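Local coordinates for NO-binding heme-dependent sensor protein (Shewanella oneidensis, PDB 4U9B) that binds heme and, at its iron, nitric oxide, and probably serves as an H-NOX gas sensor in signalling, at residues A[72-77]-A[143-148]; A[127-132]-A[171-176]; A[135-140]-A[164-169]. All blocks are in the same frame, centred on the assembly; numbering follows the deposited sequence. Where two conformers were deposited one is given.

Along the chain the six segments run 72-77, 127-132, 135-140, 143-148, 164-169 and 171-176. Both segments of interaction 3 thus fall between those of interaction 2, while interaction 1 alternates with each of the others. Helix 139-152 is shared by interactions 1 and 3, and it follows strand 128-133 of interaction 2 in sequence. Measured between centres, interactions 2 and 3 are about 12 Å apart, 1 and 2 about 16 Å, and 1 and 3 about 18 Å. Leu146 CD1 packs 3.7 Å from Leu130 CD2, joining helix to sheet. All three contacts reach the heme and two reach the zinc, so strands 128-133 and 172-179 and helix 139-152 together carry residues of both sites.

Interaction 1. Residues A[72-77]-A[143-148]; sequences FLFNGL and EGLLFG. With HEM (protoporphyrin IX containing Fe), chain B.
Leu145 inserts one methyl of its fork, CD2, among Leu73, Phe74 and Leu77, and lays the other, CD1, against the heme. Its CG, anti to the carbonyl carbon (chi1 -80°), puts the branch point between the other helix and the heme. CD2 comes closest to backbone, 3.5 Å from Phe74 N, and also lies 3.9 Å from Leu73 CG, the two leucine side chains crossing obliquely. CD1 meets the porphyrin 3.5 Å from HEM C1B. Leu77 approaches the same face of the heme, its CD1 3.7 Å from HEM NC, so one leucine from each helix lines that side of the heme pocket.

Phe74 holds CG anti to its backbone N (chi1 -178°), and its ring meets the carbonyls of the other helix at a slant, with CD2 3.8 Å from Gly148 O. Having no side chain, Gly148 leaves room for Phe74 CB to settle against its backbone. Away from the heme a single water donates to Asn75 OD1 at 2.7 Å and to Gly148 O at 2.8 Å, a polar link beside otherwise apolar packing.

The axes of the two short helical segments approach to 7.7 Å and cross at -63°. Helix 62-80 is backed by helix 3-17, where Leu73 touches Val8 and Leu77 touches Ile4, while helix 139-152 turns Leu146 onto Leu174 and Ile176 of strand 172-179.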
loop_
_atom_site.group_PDB
_atom_site.type_symbol
_atom_site.label_atom_id
_atom_site.label_comp_id
_atom_site.label_asym_id
_atom_site.label_seq_id
_atom_site.Cartn_x
_atom_site.Cartn_y
_atom_site.Cartn_z
ATOM N N PHE A 72 -0.640 5.839 -5.079
ATOM C CA PHE A 72 0.000 7.057 -4.602
ATOM C C PHE A 72 1.132 6.704 -3.642
ATOM O O PHE A 72 2.186 7.341 -3.641
ATOM C CB PHE A 72 -1.034 7.961 -3.913
ATOM C CG PHE A 72 -0.505 9.314 -3.509
ATOM C CD1 PHE A 72 0.108 9.495 -2.278
ATOM C CD2 PHE A 72 -0.644 10.407 -4.349
ATOM C CE1 PHE A 72 0.588 10.738 -1.900
ATOM C CE2 PHE A 72 -0.168 11.654 -3.978
ATOM C CZ PHE A 72 0.448 11.820 -2.749
ATOM N N LEU A 73 0.906 5.664 -2.846
ATOM C CA LEU A 73 1.808 5.300 -1.759
ATOM C C LEU A 73 3.168 4.798 -2.235
ATOM O O LEU A 73 4.158 4.922 -1.511
ATOM C CB LEU A 73 1.149 4.238 -0.872
ATOM C CG LEU A 73 1.963 3.664 0.292
ATOM C CD1 LEU A 73 2.374 4.752 1.279
ATOM C CD2 LEU A 73 1.169 2.576 0.999
ATOM N N PHE A 74 3.240 4.226 -3.434
ATOM C CA PHE A 74 4.515 3.679 -3.875
ATOM C C PHE A 74 5.574 4.770 -3.975
ATOM O O PHE A 74 6.688 4.602 -3.487
ATOM C CB PHE A 74 4.412 2.966 -5.218
ATOM C CG PHE A 74 5.709 2.356 -5.643
ATOM C CD1 PHE A 74 6.057 1.086 -5.223
ATOM C CD2 PHE A 74 6.611 3.075 -6.411
ATOM C CE1 PHE A 74 7.265 0.531 -5.586
ATOM C CE2 PHE A 74 7.822 2.523 -6.778
ATOM C CZ PHE A 74 8.148 1.250 -6.366
ATOM N N ASN A 75 5.227 5.882 -4.613
ATOM C CA ASN A 75 6.158 6.993 -4.741
ATOM C C ASN A 75 6.485 7.591 -3.377
ATOM O O ASN A 75 7.606 8.039 -3.140
ATOM C CB ASN A 75 5.584 8.069 -5.658
ATOM C CG ASN A 75 5.072 7.503 -6.965
ATOM O OD1 ASN A 75 4.012 6.874 -7.010
ATOM N ND2 ASN A 75 5.819 7.727 -8.038
ATOM N N GLY A 76 5.500 7.591 -2.485
ATOM C CA GLY A 76 5.690 8.098 -1.140
ATOM C C GLY A 76 6.727 7.285 -0.392
ATOM O O GLY A 76 7.554 7.831 0.335
ATOM N N LEU A 77 6.681 5.969 -0.580
ATOM C CA LEU A 77 7.645 5.070 0.041
ATOM C C LEU A 77 8.988 5.134 -0.676
ATOM O O LEU A 77 10.042 5.154 -0.039
ATOM C CB LEU A 77 7.118 3.634 0.033
ATOM C CG LEU A 77 5.902 3.360 0.916
ATOM C CD1 LEU A 77 5.312 1.995 0.594
ATOM C CD2 LEU A 77 6.282 3.447 2.385
ATOM N N GLU A 143 -2.578 -4.029 -4.551
ATOM C CA GLU A 143 -2.825 -3.928 -5.983
ATOM C C GLU A 143 -2.409 -2.541 -6.462
ATOM O O GLU A 143 -1.728 -2.401 -7.477
ATOM C CB GLU A 143 -4.305 -4.205 -6.305
ATOM C CG GLU A 143 -4.597 -4.327 -7.790
ATOM C CD GLU A 143 -6.012 -4.789 -8.099
ATOM O OE1 GLU A 143 -6.534 -5.682 -7.399
ATOM O OE2 GLU A 143 -6.600 -4.259 -9.059
ATOM N N GLY A 144 -2.803 -1.520 -5.707
ATOM C CA GLY A 144 -2.442 -0.150 -6.022
ATOM C C GLY A 144 -0.939 0.058 -6.043
ATOM O O GLY A 144 -0.404 0.672 -6.967
ATOM N N LEU A 145 -0.259 -0.458 -5.024
ATOM C CA LEU A 145 1.196 -0.345 -4.927
ATOM C C LEU A 145 1.905 -1.006 -6.106
ATOM O O LEU A 145 2.935 -0.518 -6.574
ATOM C CB LEU A 145 1.686 -0.963 -3.617
ATOM C CG LEU A 145 1.536 -0.059 -2.393
ATOM C CD1 LEU A 145 1.520 -0.870 -1.114
ATOM C CD2 LEU A 145 2.657 0.964 -2.368
ATOM N N LEU A 146 1.357 -2.118 -6.580
ATOM C CA LEU A 146 1.929 -2.813 -7.726
ATOM C C LEU A 146 1.825 -1.950 -8.975
ATOM O O LEU A 146 2.770 -1.867 -9.759
ATOM C CB LEU A 146 1.232 -4.157 -7.940
ATOM C CG LEU A 146 1.597 -5.238 -6.918
ATOM C CD1 LEU A 146 0.554 -6.341 -6.908
ATOM C CD2 LEU A 146 2.976 -5.814 -7.224
ATOM N N PHE A 147 0.680 -1.300 -9.157
ATOM C CA PHE A 147 0.505 -0.394 -10.285
ATOM C C PHE A 147 1.442 0.801 -10.147
ATOM O O PHE A 147 1.982 1.297 -11.135
ATOM C CB PHE A 147 -0.949 0.075 -10.384
ATOM C CG PHE A 147 -1.868 -0.925 -11.023
ATOM C CD1 PHE A 147 -1.768 -1.211 -12.377
ATOM C CD2 PHE A 147 -2.843 -1.568 -10.279
ATOM C CE1 PHE A 147 -2.615 -2.127 -12.971
ATOM C CE2 PHE A 147 -3.697 -2.484 -10.873
ATOM C CZ PHE A 147 -3.579 -2.763 -12.219
ATOM N N GLY A 148 1.632 1.261 -8.913
ATOM C CA GLY A 148 2.552 2.351 -8.647
ATOM C C GLY A 148 3.972 1.963 -9.011
ATOM O O GLY A 148 4.704 2.743 -9.623
HETATM C CHA HEM B . 2.944 -1.827 4.363
HETATM C CHB HEM B . 2.581 -4.122 0.117
HETATM C CHC HEM B . 6.528 -1.861 -1.495
HETATM C CHD HEM B . 7.505 -0.552 3.071
HETATM C C1A HEM B . 2.419 -2.492 3.282
HETATM C C2A HEM B . 1.026 -2.835 3.078
HETATM C C3A HEM B . 0.935 -3.465 1.902
HETATM C C4A HEM B . 2.258 -3.544 1.324
HETATM C CMA HEM B . -0.340 -4.021 1.246
HETATM C CAA HEM B . -0.143 -2.529 4.043
HETATM C CBA HEM B . -0.045 -3.380 5.311
HETATM C CGA HEM B . -0.710 -4.732 5.175
HETATM O O1A HEM B . -0.708 -5.498 6.179
HETATM O O2A HEM B . -1.247 -5.065 4.085
HETATM C C1B HEM B . 3.577 -3.676 -0.717
HETATM C C2B HEM B . 3.696 -3.968 -2.127
HETATM C C3B HEM B . 4.803 -3.351 -2.580
HETATM C C4B HEM B . 5.390 -2.634 -1.461
HETATM C CMB HEM B . 2.688 -4.873 -2.872
HETATM C CAB HEM B . 5.413 -3.301 -4.001
HETATM C CBB HEM B . 4.726 -3.575 -5.114
HETATM C C1C HEM B . 7.150 -1.307 -0.395
HETATM C C2C HEM B . 8.381 -0.551 -0.415
HETATM C C3C HEM B . 8.682 -0.186 0.837
HETATM C C4C HEM B . 7.628 -0.696 1.705
HETATM C CMC HEM B . 9.196 -0.242 -1.688
HETATM C CAC HEM B . 9.936 0.649 1.204
HETATM C CBC HEM B . 10.377 0.803 2.458
HETATM C C1D HEM B . 6.345 -0.680 3.802
HETATM C C2D HEM B . 6.151 -0.127 5.121
HETATM C C3D HEM B . 4.732 -0.523 5.523
HETATM C C4D HEM B . 4.206 -1.280 4.412
HETATM C CMD HEM B . 7.154 0.701 5.947
HETATM C CAD HEM B . 4.004 -0.187 6.835
HETATM C CBD HEM B . 4.256 -1.277 7.873
HETATM C CGD HEM B . 3.522 -0.918 9.137
HETATM O O1D HEM B . 2.570 -0.104 9.050
HETATM O O2D HEM B . 3.879 -1.441 10.228
HETATM N NA HEM B . 3.143 -2.933 2.186
HETATM N NB HEM B . 4.619 -2.860 -0.343
HETATM N NC HEM B . 6.718 -1.376 0.917
HETATM N ND HEM B . 5.182 -1.351 3.419
HETATM FE FE HEM B . 5.004 -2.304 1.610
HETATM O O HOH W 1 4.414 5.494 -9.312
#

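Interaction 2. Residues A[127-132]-A[171-176]; sequences QIALRY and HCMLII. With ZN (zinc ion), chain D; HEM (protoporphyrin IX containing Fe), chain B.
Arg131 overlaps His171: the CB of His171 lies over one face of the guanidinium, toward its rim, 3.7 Å from Arg131 NH2. The side chains cross at about a right angle, although guanidinium and imidazole planes are only 18° apart. Met173, bent at chi3 (56°) so that CE turns back, places CE 3.7 Å from Arg131 CB.

Six backbone hydrogen bonds join the antiparallel strands through the hydrogen-bonded pairs Ile128-Ile176, Leu130-Leu174 and Tyr132-Cys172. Leu130, Leu174 and Ile176 lie on the buried face, against Leu146 of helix 139-152.

In the last pair, Cys172 N donates to Tyr132 O at 2.7 Å, and Cys172 SG sits obliquely 4.1 Å from Tyr132 CD1. Cys172 SG binds zinc at 2.3 Å, while Tyr132 OH donates to HEM O2A at 2.6 Å, at the ring edge. One cross-strand pair therefore places a zinc ligand beside a propionate donor. Leu138 N is also hydrogen-bonded to that hydroxyl, and the short bond to O2A is consistent with some stabilisation of the propionate's charge.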
loop_
_atom_site.group_PDB
_atom_site.type_symbol
_atom_site.label_atom_id
_atom_site.label_comp_id
_atom_site.label_asym_id
_atom_site.label_seq_id
_atom_site.Cartn_x
_atom_site.Cartn_y
_atom_site.Cartn_z
ATOM N N GLN A 127 4.262 -14.492 -16.232
ATOM C CA GLN A 127 3.309 -13.882 -15.314
ATOM C C GLN A 127 3.848 -14.076 -13.904
ATOM O O GLN A 127 4.601 -15.016 -13.649
ATOM C CB GLN A 127 1.913 -14.496 -15.454
ATOM C CG GLN A 127 1.262 -14.260 -16.810
ATOM C CD GLN A 127 -0.130 -14.864 -16.905
ATOM O OE1 GLN A 127 -0.466 -15.798 -16.178
ATOM N NE2 GLN A 127 -0.945 -14.330 -17.807
ATOM N N ILE A 128 3.477 -13.175 -12.999
ATOM C CA ILE A 128 3.862 -13.280 -11.598
ATOM C C ILE A 128 2.638 -13.615 -10.760
ATOM O O ILE A 128 1.637 -12.910 -10.822
ATOM C CB ILE A 128 4.491 -11.970 -11.081
ATOM C CG1 ILE A 128 5.718 -11.596 -11.916
ATOM C CG2 ILE A 128 4.874 -12.100 -9.605
ATOM C CD1 ILE A 128 6.185 -10.164 -11.712
ATOM N N ALA A 129 2.723 -14.694 -9.987
ATOM C CA ALA A 129 1.665 -15.068 -9.054
ATOM C C ALA A 129 2.020 -14.576 -7.658
ATOM O O ALA A 129 2.945 -15.086 -7.027
ATOM C CB ALA A 129 1.460 -16.570 -9.050
ATOM N N LEU A 130 1.277 -13.580 -7.185
ATOM C CA LEU A 130 1.566 -12.945 -5.909
ATOM C C LEU A 130 0.494 -13.274 -4.877
ATOM O O LEU A 130 -0.651 -12.845 -5.000
ATOM C CB LEU A 130 1.679 -11.430 -6.094
ATOM C CG LEU A 130 2.440 -10.671 -5.005
ATOM C CD1 LEU A 130 3.899 -11.114 -4.937
ATOM C CD2 LEU A 130 2.358 -9.178 -5.252
ATOM N N ARG A 131 0.876 -14.051 -3.866
ATOM C CA ARG A 131 -0.029 -14.381 -2.775
ATOM C C ARG A 131 0.026 -13.282 -1.727
ATOM O O ARG A 131 1.110 -12.848 -1.340
ATOM C CB ARG A 131 0.333 -15.728 -2.147
ATOM C CG ARG A 131 -0.616 -16.169 -1.042
ATOM C CD ARG A 131 -0.042 -17.327 -0.237
ATOM N NE ARG A 131 -0.968 -17.796 0.794
ATOM C CZ ARG A 131 -1.033 -17.319 2.036
ATOM N NH1 ARG A 131 -0.222 -16.343 2.435
ATOM N NH2 ARG A 131 -1.916 -17.822 2.888
ATOM N N TYR A 132 -1.144 -12.840 -1.276
ATOM C CA TYR A 132 -1.251 -11.821 -0.242
ATOM C C TYR A 132 -2.101 -12.329 0.915
ATOM O O TYR A 132 -3.169 -12.902 0.708
ATOM C CB TYR A 132 -1.854 -10.535 -0.813
ATOM C CG TYR A 132 -2.184 -9.497 0.236
ATOM C CD1 TYR A 132 -3.413 -9.500 0.882
ATOM C CD2 TYR A 132 -1.267 -8.513 0.579
ATOM C CE1 TYR A 132 -3.716 -8.559 1.841
ATOM C CE2 TYR A 132 -1.564 -7.563 1.540
ATOM C CZ TYR A 132 -2.790 -7.592 2.168
ATOM O OH TYR A 132 -3.097 -6.649 3.127
ATOM N N HIS A 171 -6.689 -15.834 1.839
ATOM C CA HIS A 171 -5.607 -15.157 1.137
ATOM C C HIS A 171 -6.132 -14.571 -0.163
ATOM O O HIS A 171 -7.225 -14.922 -0.614
ATOM C CB HIS A 171 -4.457 -16.124 0.837
ATOM C CG HIS A 171 -4.789 -17.142 -0.209
ATOM N ND1 HIS A 171 -5.476 -18.302 0.074
ATOM C CD2 HIS A 171 -4.539 -17.168 -1.540
ATOM C CE1 HIS A 171 -5.630 -19.002 -1.037
ATOM N NE2 HIS A 171 -5.072 -18.334 -2.030
ATOM N N CYS A 172 -5.347 -13.678 -0.755
ATOM C CA CYS A 172 -5.613 -13.182 -2.099
ATOM C C CYS A 172 -4.544 -13.696 -3.043
ATOM O O CYS A 172 -3.406 -13.932 -2.639
ATOM C CB CYS A 172 -5.634 -11.656 -2.139
ATOM S SG CYS A 172 -6.754 -10.890 -0.965
ATOM N N MET A 173 -4.926 -13.858 -4.302
ATOM C CA MET A 173 -4.003 -14.235 -5.360
ATOM C C MET A 173 -4.066 -13.191 -6.461
ATOM O O MET A 173 -5.087 -13.042 -7.133
ATOM C CB MET A 173 -4.344 -15.619 -5.912
ATOM C CG MET A 173 -3.329 -16.155 -6.908
ATOM S SD MET A 173 -1.643 -16.203 -6.253
ATOM C CE MET A 173 -1.885 -17.191 -4.781
ATOM N N LEU A 174 -2.975 -12.449 -6.612
ATOM C CA LEU A 174 -2.866 -11.425 -7.637
ATOM C C LEU A 174 -1.943 -11.911 -8.744
ATOM O O LEU A 174 -0.737 -12.051 -8.540
ATOM C CB LEU A 174 -2.346 -10.111 -7.046
ATOM C CG LEU A 174 -3.350 -9.287 -6.230
ATOM C CD1 LEU A 174 -3.761 -10.005 -4.957
ATOM C CD2 LEU A 174 -2.777 -7.919 -5.900
ATOM N N ILE A 175 -2.520 -12.182 -9.909
ATOM C CA ILE A 175 -1.743 -12.593 -11.069
ATOM C C ILE A 175 -1.393 -11.358 -11.880
ATOM O O ILE A 175 -2.276 -10.660 -12.380
ATOM C CB ILE A 175 -2.507 -13.600 -11.951
ATOM C CG1 ILE A 175 -2.976 -14.796 -11.118
ATOM C CG2 ILE A 175 -1.638 -14.057 -13.121
ATOM C CD1 ILE A 175 -1.870 -15.516 -10.363
ATOM N N ILE A 176 -0.099 -11.098 -11.998
ATOM C CA ILE A 176 0.400 -9.932 -12.710
ATOM C C ILE A 176 0.946 -10.338 -14.074
ATOM O O ILE A 176 1.847 -11.175 -14.168
ATOM C CB ILE A 176 1.508 -9.221 -11.909
ATOM C CG1 ILE A 176 1.044 -8.948 -10.473
ATOM C CG2 ILE A 176 1.906 -7.914 -12.588
ATOM C CD1 ILE A 176 2.182 -8.776 -9.498
HETATM ZN ZN ZN D . -8.108 -9.457 -2.168
HETATM C CHA HEM B . 2.944 -1.827 4.363
HETATM C CHB HEM B . 2.581 -4.122 0.117
HETATM C CHC HEM B . 6.528 -1.861 -1.495
HETATM C CHD HEM B . 7.505 -0.552 3.071
HETATM C C1A HEM B . 2.419 -2.492 3.282
HETATM C C2A HEM B . 1.026 -2.835 3.078
HETATM C C3A HEM B . 0.935 -3.465 1.902
HETATM C C4A HEM B . 2.258 -3.544 1.324
HETATM C CMA HEM B . -0.340 -4.021 1.246
HETATM C CAA HEM B . -0.143 -2.529 4.043
HETATM C CBA HEM B . -0.045 -3.380 5.311
HETATM C CGA HEM B . -0.710 -4.732 5.175
HETATM O O1A HEM B . -0.708 -5.498 6.179
HETATM O O2A HEM B . -1.247 -5.065 4.085
HETATM C C1B HEM B . 3.577 -3.676 -0.717
HETATM C C2B HEM B . 3.696 -3.968 -2.127
HETATM C C3B HEM B . 4.803 -3.351 -2.580
HETATM C C4B HEM B . 5.390 -2.634 -1.461
HETATM C CMB HEM B . 2.688 -4.873 -2.872
HETATM C CAB HEM B . 5.413 -3.301 -4.001
HETATM C CBB HEM B . 4.726 -3.575 -5.114
HETATM C C1C HEM B . 7.150 -1.307 -0.395
HETATM C C2C HEM B . 8.381 -0.551 -0.415
HETATM C C3C HEM B . 8.682 -0.186 0.837
HETATM C C4C HEM B . 7.628 -0.696 1.705
HETATM C CMC HEM B . 9.196 -0.242 -1.688
HETATM C CAC HEM B . 9.936 0.649 1.204
HETATM C CBC HEM B . 10.377 0.803 2.458
HETATM C C1D HEM B . 6.345 -0.680 3.802
HETATM C C2D HEM B . 6.151 -0.127 5.121
HETATM C C3D HEM B . 4.732 -0.523 5.523
HETATM C C4D HEM B . 4.206 -1.280 4.412
HETATM C CMD HEM B . 7.154 0.701 5.947
HETATM C CAD HEM B . 4.004 -0.187 6.835
HETATM C CBD HEM B . 4.256 -1.277 7.873
HETATM C CGD HEM B . 3.522 -0.918 9.137
HETATM O O1D HEM B . 2.570 -0.104 9.050
HETATM O O2D HEM B . 3.879 -1.441 10.228
HETATM N NA HEM B . 3.143 -2.933 2.186
HETATM N NB HEM B . 4.619 -2.860 -0.343
HETATM N NC HEM B . 6.718 -1.376 0.917
HETATM N ND HEM B . 5.182 -1.351 3.419
HETATM FE FE HEM B . 5.004 -2.304 1.610
#

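Interaction 3. Residues A[135-140]-A[164-169]; sequences PRRLCF and CMHTGA. With ZN (zinc ion), chain D; HEM (protoporphyrin IX containing Fe), chain B.
Arg137, with its CA 6.9 Å from Met165 CA, takes left-handed helical backbone angles (phi 52°, psi 51°) two residues before helix 139-152, and faces the short 3-10 turn 165-167. The start of helix 139-152 and the loop 164-169 meet at a zinc site with three cysteines and one histidine: Cys139 SG and Cys164 SG each bind the metal at 2.3 Å, and His161 and Cys172 complete it. Cys139 SG sits between its backbone N and carbonyl carbon (chi1 58°), which turns it toward the zinc and the 164-169 loop.

His166 is not a ligand but packs beside one, its CD2 3.4 Å from Cys139 SG and also near the edge of the Phe140 ring. ND1 lies over one face of the Arg137 guanidinium, in one of its two conformers. NE2 is 3.2 Å from a water that donates to Arg137 O and accepts from Phe140 N. An alanine in place of His166 would probably leave that water without its imidazole partner and open a gap beside Cys139 SG. The backbone itself supports the second thiolate, His166 N donating to Cys164 SG at 3.4 Å.

On the heme side, the neighbouring Arg136 donates from NE to HEM O1A at 2.8 Å.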
loop_
_atom_site.group_PDB
_atom_site.type_symbol
_atom_site.label_atom_id
_atom_site.label_comp_id
_atom_site.label_asym_id
_atom_site.label_seq_id
_atom_site.Cartn_x
_atom_site.Cartn_y
_atom_site.Cartn_z
ATOM N N PRO A 135 -3.978 -9.546 8.339
ATOM C CA PRO A 135 -5.126 -9.166 9.174
ATOM C C PRO A 135 -5.726 -7.821 8.770
ATOM O O PRO A 135 -6.899 -7.565 9.044
ATOM C CB PRO A 135 -4.530 -9.082 10.584
ATOM C CG PRO A 135 -3.316 -9.922 10.543
ATOM C CD PRO A 135 -2.775 -9.804 9.151
ATOM N N ARG A 136 -4.917 -6.977 8.134
ATOM C CA ARG A 136 -5.353 -5.647 7.720
ATOM C C ARG A 136 -6.282 -5.705 6.511
ATOM O O ARG A 136 -7.022 -4.759 6.251
ATOM C CB ARG A 136 -4.145 -4.761 7.396
ATOM C CG ARG A 136 -3.573 -3.983 8.582
ATOM C CD ARG A 136 -2.760 -4.858 9.524
ATOM N NE ARG A 136 -1.572 -5.416 8.883
ATOM C CZ ARG A 136 -0.757 -6.298 9.457
ATOM N NH1 ARG A 136 -0.999 -6.733 10.686
ATOM N NH2 ARG A 136 0.297 -6.756 8.798
ATOM N N ARG A 137 -6.222 -6.809 5.768
ATOM C CA ARG A 137 -7.042 -7.018 4.576
ATOM C C ARG A 137 -6.914 -5.847 3.603
ATOM O O ARG A 137 -7.904 -5.298 3.115
ATOM C CB ARG A 137 -8.502 -7.248 4.968
ATOM C CG ARG A 137 -8.676 -8.377 5.975
ATOM C CD ARG A 137 -10.027 -9.064 5.852
ATOM N NE ARG A 137 -11.116 -8.119 5.637
ATOM C CZ ARG A 137 -12.317 -8.453 5.175
ATOM N NH1 ARG A 137 -12.592 -9.716 4.867
ATOM N NH2 ARG A 137 -13.245 -7.521 5.012
ATOM N N LEU A 138 -5.668 -5.493 3.302
ATOM C CA LEU A 138 -5.367 -4.361 2.424
ATOM C C LEU A 138 -4.870 -4.807 1.049
ATOM O O LEU A 138 -3.959 -4.206 0.478
ATOM C CB LEU A 138 -4.327 -3.453 3.087
ATOM C CG LEU A 138 -4.856 -2.542 4.196
ATOM C CD1 LEU A 138 -3.704 -1.983 5.017
ATOM C CD2 LEU A 138 -5.677 -1.411 3.600
ATOM N N CYS A 139 -5.482 -5.850 0.509
ATOM C CA CYS A 139 -5.069 -6.377 -0.787
ATOM C C CYS A 139 -5.243 -5.346 -1.898
ATOM O O CYS A 139 -4.504 -5.359 -2.883
ATOM C CB CYS A 139 -5.853 -7.644 -1.125
ATOM S SG CYS A 139 -7.639 -7.410 -1.171
ATOM N N PHE A 140 -6.209 -4.445 -1.745
ATOM C CA PHE A 140 -6.431 -3.427 -2.766
ATOM C C PHE A 140 -5.340 -2.367 -2.695
ATOM O O PHE A 140 -5.006 -1.740 -3.703
ATOM C CB PHE A 140 -7.818 -2.795 -2.622
ATOM C CG PHE A 140 -8.894 -3.533 -3.368
ATOM C CD1 PHE A 140 -9.411 -4.718 -2.876
ATOM C CD2 PHE A 140 -9.384 -3.042 -4.567
ATOM C CE1 PHE A 140 -10.399 -5.399 -3.562
ATOM C CE2 PHE A 140 -10.373 -3.720 -5.258
ATOM C CZ PHE A 140 -10.878 -4.902 -4.755
ATOM N N CYS A 164 -9.777 -13.767 -3.269
ATOM C CA CYS A 164 -9.732 -12.589 -2.410
ATOM C C CYS A 164 -10.305 -12.840 -1.023
ATOM O O CYS A 164 -11.335 -13.497 -0.866
ATOM C CB CYS A 164 -10.483 -11.430 -3.067
ATOM S SG CYS A 164 -10.327 -9.865 -2.179
ATOM N N MET A 165 -9.623 -12.290 -0.023
ATOM C CA MET A 165 -10.045 -12.399 1.367
ATOM C C MET A 165 -11.402 -11.750 1.608
ATOM O O MET A 165 -12.144 -12.156 2.505
ATOM C CB MET A 165 -9.006 -11.751 2.284
ATOM C CG MET A 165 -7.632 -12.397 2.235
ATOM S SD MET A 165 -6.440 -11.584 3.322
ATOM C CE MET A 165 -7.032 -12.125 4.919
ATOM N N HIS A 166 -11.725 -10.735 0.814
ATOM C CA HIS A 166 -12.965 -9.992 1.013
ATOM C C HIS A 166 -14.200 -10.816 0.658
ATOM O O HIS A 166 -15.325 -10.387 0.919
ATOM C CB HIS A 166 -12.950 -8.704 0.192
ATOM C CG HIS A 166 -11.946 -7.701 0.665
ATOM N ND1 HIS A 166 -12.016 -7.105 1.906
ATOM C CD2 HIS A 166 -10.844 -7.193 0.066
ATOM C CE1 HIS A 166 -11.000 -6.272 2.050
ATOM N NE2 HIS A 166 -10.275 -6.305 0.947
ATOM N N THR A 167 -13.994 -11.991 0.067
ATOM C CA THR A 167 -15.107 -12.886 -0.255
ATOM C C THR A 167 -15.083 -14.134 0.624
ATOM O O THR A 167 -15.924 -15.018 0.468
ATOM C CB THR A 167 -15.094 -13.311 -1.737
ATOM O OG1 THR A 167 -14.079 -14.299 -1.959
ATOM C CG2 THR A 167 -14.855 -12.111 -2.637
ATOM N N GLY A 168 -14.120 -14.200 1.541
ATOM C CA GLY A 168 -14.070 -15.265 2.530
ATOM C C GLY A 168 -12.810 -16.109 2.497
ATOM O O GLY A 168 -12.560 -16.881 3.420
ATOM N N ALA A 169 -12.018 -15.977 1.437
ATOM C CA ALA A 169 -10.778 -16.742 1.314
ATOM C C ALA A 169 -9.794 -16.333 2.405
ATOM O O ALA A 169 -9.929 -15.262 2.993
ATOM C CB ALA A 169 -10.162 -16.542 -0.060
HETATM ZN ZN ZN D . -8.108 -9.457 -2.168
HETATM C CHA HEM B . 2.944 -1.827 4.363
HETATM C CHB HEM B . 2.581 -4.122 0.117
HETATM C CHC HEM B . 6.528 -1.861 -1.495
HETATM C CHD HEM B . 7.505 -0.552 3.071
HETATM C C1A HEM B . 2.419 -2.492 3.282
HETATM C C2A HEM B . 1.026 -2.835 3.078
HETATM C C3A HEM B . 0.935 -3.465 1.902
HETATM C C4A HEM B . 2.258 -3.544 1.324
HETATM C CMA HEM B . -0.340 -4.021 1.246
HETATM C CAA HEM B . -0.143 -2.529 4.043
HETATM C CBA HEM B . -0.045 -3.380 5.311
HETATM C CGA HEM B . -0.710 -4.732 5.175
HETATM O O1A HEM B . -0.708 -5.498 6.179
HETATM O O2A HEM B . -1.247 -5.065 4.085
HETATM C C1B HEM B . 3.577 -3.676 -0.717
HETATM C C2B HEM B . 3.696 -3.968 -2.127
HETATM C C3B HEM B . 4.803 -3.351 -2.580
HETATM C C4B HEM B . 5.390 -2.634 -1.461
HETATM C CMB HEM B . 2.688 -4.873 -2.872
HETATM C CAB HEM B . 5.413 -3.301 -4.001
HETATM C CBB HEM B . 4.726 -3.575 -5.114
HETATM C C1C HEM B . 7.150 -1.307 -0.395
HETATM C C2C HEM B . 8.381 -0.551 -0.415
HETATM C C3C HEM B . 8.682 -0.186 0.837
HETATM C C4C HEM B . 7.628 -0.696 1.705
HETATM C CMC HEM B . 9.196 -0.242 -1.688
HETATM C CAC HEM B . 9.936 0.649 1.204
HETATM C CBC HEM B . 10.377 0.803 2.458
HETATM C C1D HEM B . 6.345 -0.680 3.802
HETATM C C2D HEM B . 6.151 -0.127 5.121
HETATM C C3D HEM B . 4.732 -0.523 5.523
HETATM C C4D HEM B . 4.206 -1.280 4.412
HETATM C CMD HEM B . 7.154 0.701 5.947
HETATM C CAD HEM B . 4.004 -0.187 6.835
HETATM C CBD HEM B . 4.256 -1.277 7.873
HETATM C CGD HEM B . 3.522 -0.918 9.137
HETATM O O1D HEM B . 2.570 -0.104 9.050
HETATM O O2D HEM B . 3.879 -1.441 10.228
HETATM N NA HEM B . 3.143 -2.933 2.186
HETATM N NB HEM B . 4.619 -2.860 -0.343
HETATM N NC HEM B . 6.718 -1.376 0.917
HETATM N ND HEM B . 5.182 -1.351 3.419
HETATM FE FE HEM B . 5.004 -2.304 1.610
HETATM O O HOH W 2 -8.174 -3.974 0.536
#